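Long-range contacts in ribonuclease S-F11 (Nicotiana alata, PDB 1IOO), which cleaves RNA as a secreted T2-type ribonuclease of the style, associated with gametophytic self-incompatibility, by which the plant refuses its own pollen: residues A[96-100]-A[171-175]; A[133-137]-A[186-192]; A[159-163]-A[191-195]. The contacts are given in a common frame with arbitrary orientation. Residues are numbered along the deposited sequence.

How the contacts relate
Contacts 2 and 3 form one neighbourhood, whereas contact 1 lies on the opposite side of the chain's centre, its centre about 33 Å from that of contact 2 and 34 Å from that of contact 3. Contacts 2 and 3, with centres about 8 Å apart, share Lys191 and Val192: the C-terminal segment meets the start of helix 134-145 in contact 2 and pairs with strand 162-170 in contact 3. Contact 1 joins two surface loops, with the Tyr99 side chain about 11 Å from that of the catalytic proton acceptor His91. In contact 3 the Arg195 side chain is about 12 Å from that of Leu70, a probable RNA-binding residue; contact 2 lies away from these sites.

Contact 1 of 3, residues A[96-100]-A[171-175]; sequences QKRYN and TPNAD
Residues 96-98 have helical backbone angles without regular helical bonding, Tyr99 switches to an extended conformation (phi/psi -134/153°), and Asn100 takes the N-cap position of the helix that follows. Facing them, Thr171 to Ala174 form a type I beta turn closed by Ala174 N to Thr171 O at 2.7 Å, after which Ala174 has positive phi (63°). The backbones stay well apart: the nearest CA pair, Arg98 and Asn173, is 7.3 Å apart, so side chains span the gap. Tyr99, chi1 m, reaches across with its ring end, and its OH donates a 2.8 Å hydrogen bond to Pro172 O near the ring plane; the same OH lies 3.9 Å from Ala174 CB. Arg98, extended beyond an m chi1, brings one guanidinium face over Pro172 CB, with Arg98 CZ 3.5 Å from that atom, while its NH1 forms a salt bridge with Asp1. It is a surface loop-loop contact burying 180 Å², a tyrosine hydroxyl bonding to a turn carbonyl. It links the connection between helices 82-92 and 101-113 to the turn between strands 162-170 and 177-178, with Tyr99 and Ala174 both resting on Leu107 of helix 101-113.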
loop_
_atom_site.group_PDB
_atom_site.type_symbol
_atom_site.label_atom_id
_atom_site.label_comp_id
_atom_site.label_asym_id
_atom_site.label_seq_id
_atom_site.Cartn_x
_atom_site.Cartn_y
_atom_site.Cartn_z
ATOM N N GLN A 96 17.398 2.498 -6.652
ATOM C CA GLN A 96 18.512 1.553 -6.623
ATOM C C GLN A 96 19.778 2.122 -5.983
ATOM O O GLN A 96 20.715 1.374 -5.711
ATOM C CB GLN A 96 18.838 1.095 -8.036
ATOM C CG GLN A 96 17.732 0.319 -8.704
ATOM C CD GLN A 96 18.114 -0.105 -10.109
ATOM O OE1 GLN A 96 19.077 -0.850 -10.300
ATOM N NE2 GLN A 96 17.370 0.371 -11.101
ATOM N N LYS A 97 19.833 3.428 -5.756
ATOM C CA LYS A 97 21.033 4.005 -5.156
ATOM C C LYS A 97 21.091 3.740 -3.664
ATOM O O LYS A 97 22.157 3.463 -3.115
ATOM C CB LYS A 97 21.105 5.507 -5.426
ATOM C CG LYS A 97 21.260 5.842 -6.899
ATOM C CD LYS A 97 21.470 7.329 -7.116
ATOM C CE LYS A 97 21.552 7.647 -8.599
ATOM N NZ LYS A 97 22.614 6.844 -9.264
ATOM N N ARG A 98 19.933 3.773 -3.012
ATOM C CA ARG A 98 19.872 3.568 -1.575
ATOM C C ARG A 98 19.467 2.145 -1.213
ATOM O O ARG A 98 19.734 1.689 -0.100
ATOM C CB ARG A 98 18.855 4.521 -0.939
ATOM C CG ARG A 98 19.140 6.005 -1.088
ATOM C CD ARG A 98 18.151 6.792 -0.232
ATOM N NE ARG A 98 18.339 8.241 -0.307
ATOM C CZ ARG A 98 18.060 8.980 -1.377
ATOM N NH1 ARG A 98 17.577 8.411 -2.475
ATOM N NH2 ARG A 98 18.248 10.293 -1.342
ATOM N N TYR A 99 18.846 1.428 -2.144
ATOM C CA TYR A 99 18.357 0.094 -1.815
ATOM C C TYR A 99 18.686 -0.952 -2.864
ATOM O O TYR A 99 18.868 -0.653 -4.044
ATOM C CB TYR A 99 16.827 0.105 -1.666
ATOM C CG TYR A 99 16.312 1.173 -0.745
ATOM C CD1 TYR A 99 15.922 2.416 -1.236
ATOM C CD2 TYR A 99 16.294 0.969 0.630
ATOM C CE1 TYR A 99 15.537 3.434 -0.380
ATOM C CE2 TYR A 99 15.915 1.978 1.492
ATOM C CZ TYR A 99 15.542 3.209 0.981
ATOM O OH TYR A 99 15.215 4.220 1.850
ATOM N N ASN A 100 18.786 -2.189 -2.398
ATOM C CA ASN A 100 18.911 -3.332 -3.275
ATOM C C ASN A 100 17.625 -4.139 -3.162
ATOM O O ASN A 100 16.725 -3.736 -2.426
ATOM C CB ASN A 100 20.149 -4.184 -2.940
ATOM C CG ASN A 100 20.189 -4.632 -1.496
ATOM O OD1 ASN A 100 19.229 -5.199 -0.981
ATOM N ND2 ASN A 100 21.318 -4.395 -0.836
ATOM N N THR A 171 10.501 10.309 3.519
ATOM C CA THR A 171 11.613 10.855 2.771
ATOM C C THR A 171 12.333 9.713 2.055
ATOM O O THR A 171 12.179 8.555 2.437
ATOM C CB THR A 171 12.592 11.592 3.701
ATOM O OG1 THR A 171 12.930 10.748 4.808
ATOM C CG2 THR A 171 11.959 12.882 4.210
ATOM N N PRO A 172 13.106 10.012 1.000
ATOM C CA PRO A 172 13.824 8.974 0.251
ATOM C C PRO A 172 14.613 7.982 1.112
ATOM O O PRO A 172 14.690 6.795 0.783
ATOM C CB PRO A 172 14.704 9.787 -0.689
ATOM C CG PRO A 172 13.807 10.948 -1.019
ATOM C CD PRO A 172 13.273 11.329 0.355
ATOM N N ASN A 173 15.192 8.463 2.208
ATOM C CA ASN A 173 15.971 7.602 3.100
ATOM C C ASN A 173 15.074 6.881 4.112
ATOM O O ASN A 173 15.549 6.071 4.910
ATOM C CB ASN A 173 17.050 8.419 3.830
ATOM C CG ASN A 173 16.484 9.627 4.545
ATOM O OD1 ASN A 173 15.271 9.829 4.569
ATOM N ND2 ASN A 173 17.358 10.436 5.134
ATOM N N ALA A 174 13.779 7.189 4.071
ATOM C CA ALA A 174 12.781 6.564 4.945
ATOM C C ALA A 174 13.039 6.856 6.424
ATOM O O ALA A 174 12.572 6.123 7.295
ATOM C CB ALA A 174 12.752 5.056 4.713
ATOM N N ASP A 175 13.749 7.942 6.708
ATOM C CA ASP A 175 14.068 8.291 8.090
ATOM C C ASP A 175 13.077 9.308 8.656
ATOM O O ASP A 175 13.003 9.502 9.873
ATOM C CB ASP A 175 15.488 8.854 8.166
ATOM C CG ASP A 175 15.585 10.258 7.610
ATOM O OD1 ASP A 175 14.816 10.580 6.684
ATOM O OD2 ASP A 175 16.433 11.039 8.091
#

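Contact 2 of 3, residues A[133-137]-A[186-192]; sequences TFQDI and CDKTAKV
An N-capped helix start packs here on an irregular segment containing an Asx turn and a type I beta turn (Asp187 to Ala190). Thr133 is the N-cap: its OG1, chi1 p, accepts from Asp136 N at 3.2 Å. Thr133 CA lies 4.5 Å from Lys191 CA, and Thr133 CG2 is 4.4 Å from Lys191 CG. Phe134, chi1 t, has the largest covered area (103 Å²), its CA-to-CB bond pointing toward the other segment. Lys188 CE lies over one face of the Phe134 ring, 3.6 Å from its centroid (CH-pi), and Lys188 NZ is 4.2 Å from that centroid in an off-centre cation-pi contact. Cys186 CB touches Phe134 CD1 at 3.7 Å, and the disulfide from Cys186 to Cys153 ties this segment to strand 150-154. Val192, chi1 t, places CB 3.9 Å from Ile137 CD1 and CG2 4.3 Å from Phe134 N. With no direct hydrogen bond across, a water links the backbones, accepting from Phe134 N at 2.9 Å and donating to Ala190 O at 2.7 Å.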
loop_
_atom_site.group_PDB
_atom_site.type_symbol
_atom_site.label_atom_id
_atom_site.label_comp_id
_atom_site.label_asym_id
_atom_site.label_seq_id
_atom_site.Cartn_x
_atom_site.Cartn_y
_atom_site.Cartn_z
ATOM N N THR A 133 -16.964 9.913 6.919
ATOM C CA THR A 133 -16.538 11.016 6.081
ATOM C C THR A 133 -15.065 10.890 5.748
ATOM O O THR A 133 -14.289 10.311 6.512
ATOM C CB THR A 133 -16.759 12.395 6.751
ATOM O OG1 THR A 133 -15.945 12.509 7.926
ATOM C CG2 THR A 133 -18.222 12.578 7.120
ATOM N N PHE A 134 -14.682 11.415 4.595
ATOM C CA PHE A 134 -13.294 11.386 4.185
ATOM C C PHE A 134 -12.408 12.042 5.237
ATOM O O PHE A 134 -11.354 11.513 5.592
ATOM C CB PHE A 134 -13.125 12.124 2.855
ATOM C CG PHE A 134 -11.697 12.317 2.451
ATOM C CD1 PHE A 134 -11.033 11.354 1.699
ATOM C CD2 PHE A 134 -11.004 13.455 2.850
ATOM C CE1 PHE A 134 -9.702 11.525 1.351
ATOM C CE2 PHE A 134 -9.670 13.633 2.508
ATOM C CZ PHE A 134 -9.019 12.666 1.757
ATOM N N GLN A 135 -12.856 13.187 5.747
ATOM C CA GLN A 135 -12.087 13.948 6.722
ATOM C C GLN A 135 -11.828 13.152 7.993
ATOM O O GLN A 135 -10.736 13.219 8.559
ATOM C CB GLN A 135 -12.803 15.256 7.071
ATOM C CG GLN A 135 -11.906 16.262 7.772
ATOM C CD GLN A 135 -10.734 16.688 6.906
ATOM O OE1 GLN A 135 -10.914 17.084 5.753
ATOM N NE2 GLN A 135 -9.527 16.615 7.458
ATOM N N ASP A 136 -12.832 12.414 8.459
ATOM C CA ASP A 136 -12.661 11.611 9.669
ATOM C C ASP A 136 -11.611 10.523 9.459
ATOM O O ASP A 136 -10.775 10.278 10.327
ATOM C CB ASP A 136 -13.991 10.991 10.103
ATOM C CG ASP A 136 -14.901 11.992 10.802
ATOM O OD1 ASP A 136 -14.448 13.124 11.067
ATOM O OD2 ASP A 136 -16.063 11.643 11.094
ATOM N N ILE A 137 -11.656 9.871 8.301
ATOM C CA ILE A 137 -10.671 8.850 7.979
ATOM C C ILE A 137 -9.280 9.478 7.866
ATOM O O ILE A 137 -8.317 8.998 8.465
ATOM C CB ILE A 137 -11.025 8.140 6.648
ATOM C CG1 ILE A 137 -12.329 7.362 6.817
ATOM C CG2 ILE A 137 -9.898 7.190 6.234
ATOM C CD1 ILE A 137 -12.911 6.849 5.511
ATOM N N CYS A 186 -11.614 10.235 -3.749
ATOM C CA CYS A 186 -12.795 10.003 -2.932
ATOM C C CYS A 186 -13.818 11.110 -3.095
ATOM O O CYS A 186 -13.497 12.291 -2.953
ATOM C CB CYS A 186 -12.435 9.934 -1.446
ATOM S SG CYS A 186 -11.275 8.620 -0.964
ATOM N N ASP A 187 -15.053 10.721 -3.393
ATOM C CA ASP A 187 -16.142 11.675 -3.496
ATOM C C ASP A 187 -16.508 12.163 -2.100
ATOM O O ASP A 187 -17.195 11.465 -1.351
ATOM C CB ASP A 187 -17.358 11.007 -4.140
ATOM C CG ASP A 187 -18.427 12.001 -4.540
ATOM O OD1 ASP A 187 -18.519 13.066 -3.892
ATOM O OD2 ASP A 187 -19.179 11.710 -5.494
ATOM N N LYS A 188 -16.035 13.353 -1.747
ATOM C CA LYS A 188 -16.248 13.894 -0.407
ATOM C C LYS A 188 -17.663 14.429 -0.195
ATOM O O LYS A 188 -17.986 14.900 0.897
ATOM C CB LYS A 188 -15.211 14.977 -0.117
ATOM C CG LYS A 188 -13.787 14.451 -0.245
ATOM C CD LYS A 188 -12.753 15.507 0.076
ATOM C CE LYS A 188 -11.357 14.995 -0.227
ATOM N NZ LYS A 188 -10.338 16.058 -0.027
ATOM N N THR A 189 -18.501 14.362 -1.224
ATOM C CA THR A 189 -19.884 14.818 -1.090
ATOM C C THR A 189 -20.732 13.737 -0.439
ATOM O O THR A 189 -21.928 13.915 -0.207
ATOM C CB THR A 189 -20.517 15.175 -2.460
ATOM O OG1 THR A 189 -20.729 13.979 -3.222
ATOM C CG2 THR A 189 -19.611 16.117 -3.236
ATOM N N ALA A 190 -20.092 12.610 -0.146
ATOM C CA ALA A 190 -20.759 11.480 0.480
ATOM C C ALA A 190 -19.796 10.719 1.373
ATOM O O ALA A 190 -18.580 10.850 1.239
ATOM C CB ALA A 190 -21.317 10.552 -0.589
ATOM N N LYS A 191 -20.338 9.926 2.287
ATOM C CA LYS A 191 -19.503 9.149 3.184
ATOM C C LYS A 191 -18.753 8.057 2.428
ATOM O O LYS A 191 -19.110 7.700 1.302
ATOM C CB LYS A 191 -20.344 8.543 4.311
ATOM C CG LYS A 191 -20.903 9.588 5.277
ATOM C CD LYS A 191 -21.417 8.950 6.555
ATOM C CE LYS A 191 -21.861 10.002 7.562
ATOM N NZ LYS A 191 -22.200 9.387 8.881
ATOM N N VAL A 192 -17.704 7.540 3.057
ATOM C CA VAL A 192 -16.876 6.501 2.470
ATOM C C VAL A 192 -17.072 5.175 3.196
ATOM O O VAL A 192 -16.963 5.101 4.420
ATOM C CB VAL A 192 -15.382 6.896 2.549
ATOM C CG1 VAL A 192 -14.510 5.806 1.946
ATOM C CG2 VAL A 192 -15.164 8.211 1.826
HETATM O O HOH W 1 -16.669 12.164 2.630
#

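Contact 3 of 3, residues A[159-163]-A[191-195]; sequences GTPEL and KVLFR
Backbone pairing centres on one beta bridge, Glu162 with Leu193, whose CA atoms are 4.2 Å apart. Leu193 supplies both bonds: its N donates to Pro161 O at 2.9 Å and its O accepts from Leu163 N at 2.7 Å, the pattern of a parallel bridge. The segments nevertheless diverge, their directions 66° apart, so the pairing stays a single bridge; a short CA-H...O contact from Glu162 CA to Leu193 O (3.2 Å) accompanies it. Charge pairing follows at one end, where Arg195, chi1 and chi2 both t, turns its guanidinium edge to the carboxylate of Glu162 (chi1 p). This two-pronged salt bridge has Arg195 NE to Glu162 OE1 at 2.9 Å and Arg195 NH2 to Glu162 OE2 at 2.8 Å, and Ser14 also binds OE1. Two waters add bridges: one donates to Pro161 O (2.7 Å) and Lys191 O (2.8 Å), the other accepts from Arg195 N (2.9 Å) and lies 2.7 Å from Leu163 O. Among apolar contacts, Leu163 CD2 sits over a Phe194 ring face, 4.2 Å from the centroid, and Leu163 CB lies 4.4 Å from Val192 CG1. Strand 192-194 also pairs antiparallel with strand 130-132, so the bridge fastens the C-terminal strand of this RNase T2 fold to the N-terminal part of strand 162-170, a member of the larger antiparallel sheet.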
loop_
_atom_site.group_PDB
_atom_site.type_symbol
_atom_site.label_atom_id
_atom_site.label_comp_id
_atom_site.label_asym_id
_atom_site.label_seq_id
_atom_site.Cartn_x
_atom_site.Cartn_y
_atom_site.Cartn_z
ATOM N N GLY A 159 -21.333 5.753 -7.177
ATOM C CA GLY A 159 -21.999 6.478 -6.113
ATOM C C GLY A 159 -21.722 5.931 -4.726
ATOM O O GLY A 159 -22.195 6.487 -3.734
ATOM N N THR A 160 -20.962 4.844 -4.646
ATOM C CA THR A 160 -20.628 4.252 -3.358
ATOM C C THR A 160 -19.119 4.166 -3.174
ATOM O O THR A 160 -18.524 3.097 -3.313
ATOM C CB THR A 160 -21.221 2.841 -3.204
ATOM O OG1 THR A 160 -22.633 2.890 -3.447
ATOM C CG2 THR A 160 -20.990 2.319 -1.789
ATOM N N PRO A 161 -18.479 5.300 -2.867
ATOM C CA PRO A 161 -17.032 5.232 -2.683
ATOM C C PRO A 161 -16.680 4.424 -1.447
ATOM O O PRO A 161 -17.398 4.459 -0.444
ATOM C CB PRO A 161 -16.630 6.700 -2.558
ATOM C CG PRO A 161 -17.836 7.326 -1.923
ATOM C CD PRO A 161 -18.974 6.676 -2.692
ATOM N N GLU A 162 -15.585 3.678 -1.529
ATOM C CA GLU A 162 -15.143 2.881 -0.404
ATOM C C GLU A 162 -13.639 2.958 -0.234
ATOM O O GLU A 162 -12.907 3.210 -1.191
ATOM C CB GLU A 162 -15.576 1.424 -0.564
ATOM C CG GLU A 162 -14.959 0.672 -1.720
ATOM C CD GLU A 162 -15.445 -0.760 -1.757
ATOM O OE1 GLU A 162 -14.856 -1.614 -1.061
ATOM O OE2 GLU A 162 -16.435 -1.023 -2.467
ATOM N N LEU A 163 -13.184 2.769 1.001
ATOM C CA LEU A 163 -11.760 2.801 1.294
ATOM C C LEU A 163 -11.072 1.644 0.599
ATOM O O LEU A 163 -11.346 0.485 0.896
ATOM C CB LEU A 163 -11.540 2.726 2.806
ATOM C CG LEU A 163 -10.105 2.940 3.292
ATOM C CD1 LEU A 163 -9.618 4.329 2.898
ATOM C CD2 LEU A 163 -10.063 2.776 4.801
ATOM N N LYS A 191 -20.338 9.926 2.287
ATOM C CA LYS A 191 -19.503 9.149 3.184
ATOM C C LYS A 191 -18.753 8.057 2.428
ATOM O O LYS A 191 -19.110 7.700 1.302
ATOM C CB LYS A 191 -20.344 8.543 4.311
ATOM C CG LYS A 191 -20.903 9.588 5.277
ATOM C CD LYS A 191 -21.417 8.950 6.555
ATOM C CE LYS A 191 -21.861 10.002 7.562
ATOM N NZ LYS A 191 -22.200 9.387 8.881
ATOM N N VAL A 192 -17.704 7.540 3.057
ATOM C CA VAL A 192 -16.876 6.501 2.470
ATOM C C VAL A 192 -17.072 5.175 3.196
ATOM O O VAL A 192 -16.963 5.101 4.420
ATOM C CB VAL A 192 -15.382 6.896 2.549
ATOM C CG1 VAL A 192 -14.510 5.806 1.946
ATOM C CG2 VAL A 192 -15.164 8.211 1.826
ATOM N N LEU A 193 -17.351 4.124 2.434
ATOM C CA LEU A 193 -17.565 2.810 3.006
ATOM C C LEU A 193 -16.251 2.140 3.418
ATOM O O LEU A 193 -15.267 2.174 2.684
ATOM C CB LEU A 193 -18.274 1.907 1.985
ATOM C CG LEU A 193 -18.445 0.434 2.366
ATOM C CD1 LEU A 193 -19.354 0.322 3.583
ATOM C CD2 LEU A 193 -19.025 -0.339 1.184
ATOM N N PHE A 194 -16.241 1.586 4.625
ATOM C CA PHE A 194 -15.127 0.778 5.110
ATOM C C PHE A 194 -15.596 -0.671 5.097
ATOM O O PHE A 194 -16.202 -1.149 6.051
ATOM C CB PHE A 194 -14.738 1.231 6.533
ATOM C CG PHE A 194 -13.400 0.715 7.025
ATOM C CD1 PHE A 194 -12.532 0.011 6.193
ATOM C CD2 PHE A 194 -13.011 0.947 8.345
ATOM C CE1 PHE A 194 -11.299 -0.455 6.666
ATOM C CE2 PHE A 194 -11.782 0.486 8.828
ATOM C CZ PHE A 194 -10.924 -0.216 7.988
ATOM N N ARG A 195 -15.369 -1.343 3.974
ATOM C CA ARG A 195 -15.907 -2.686 3.762
ATOM C C ARG A 195 -15.465 -3.705 4.796
ATOM O O ARG A 195 -14.287 -3.819 5.130
ATOM C CB ARG A 195 -15.575 -3.178 2.356
ATOM C CG ARG A 195 -16.335 -4.441 1.968
ATOM C CD ARG A 195 -16.121 -4.764 0.497
ATOM N NE ARG A 195 -16.698 -3.749 -0.382
ATOM C CZ ARG A 195 -17.996 -3.638 -0.646
ATOM N NH1 ARG A 195 -18.864 -4.484 -0.104
ATOM N NH2 ARG A 195 -18.431 -2.673 -1.443
HETATM O O HOH W 2 -19.900 5.419 -0.023
HETATM O O HOH W 3 -13.709 -0.633 1.665
#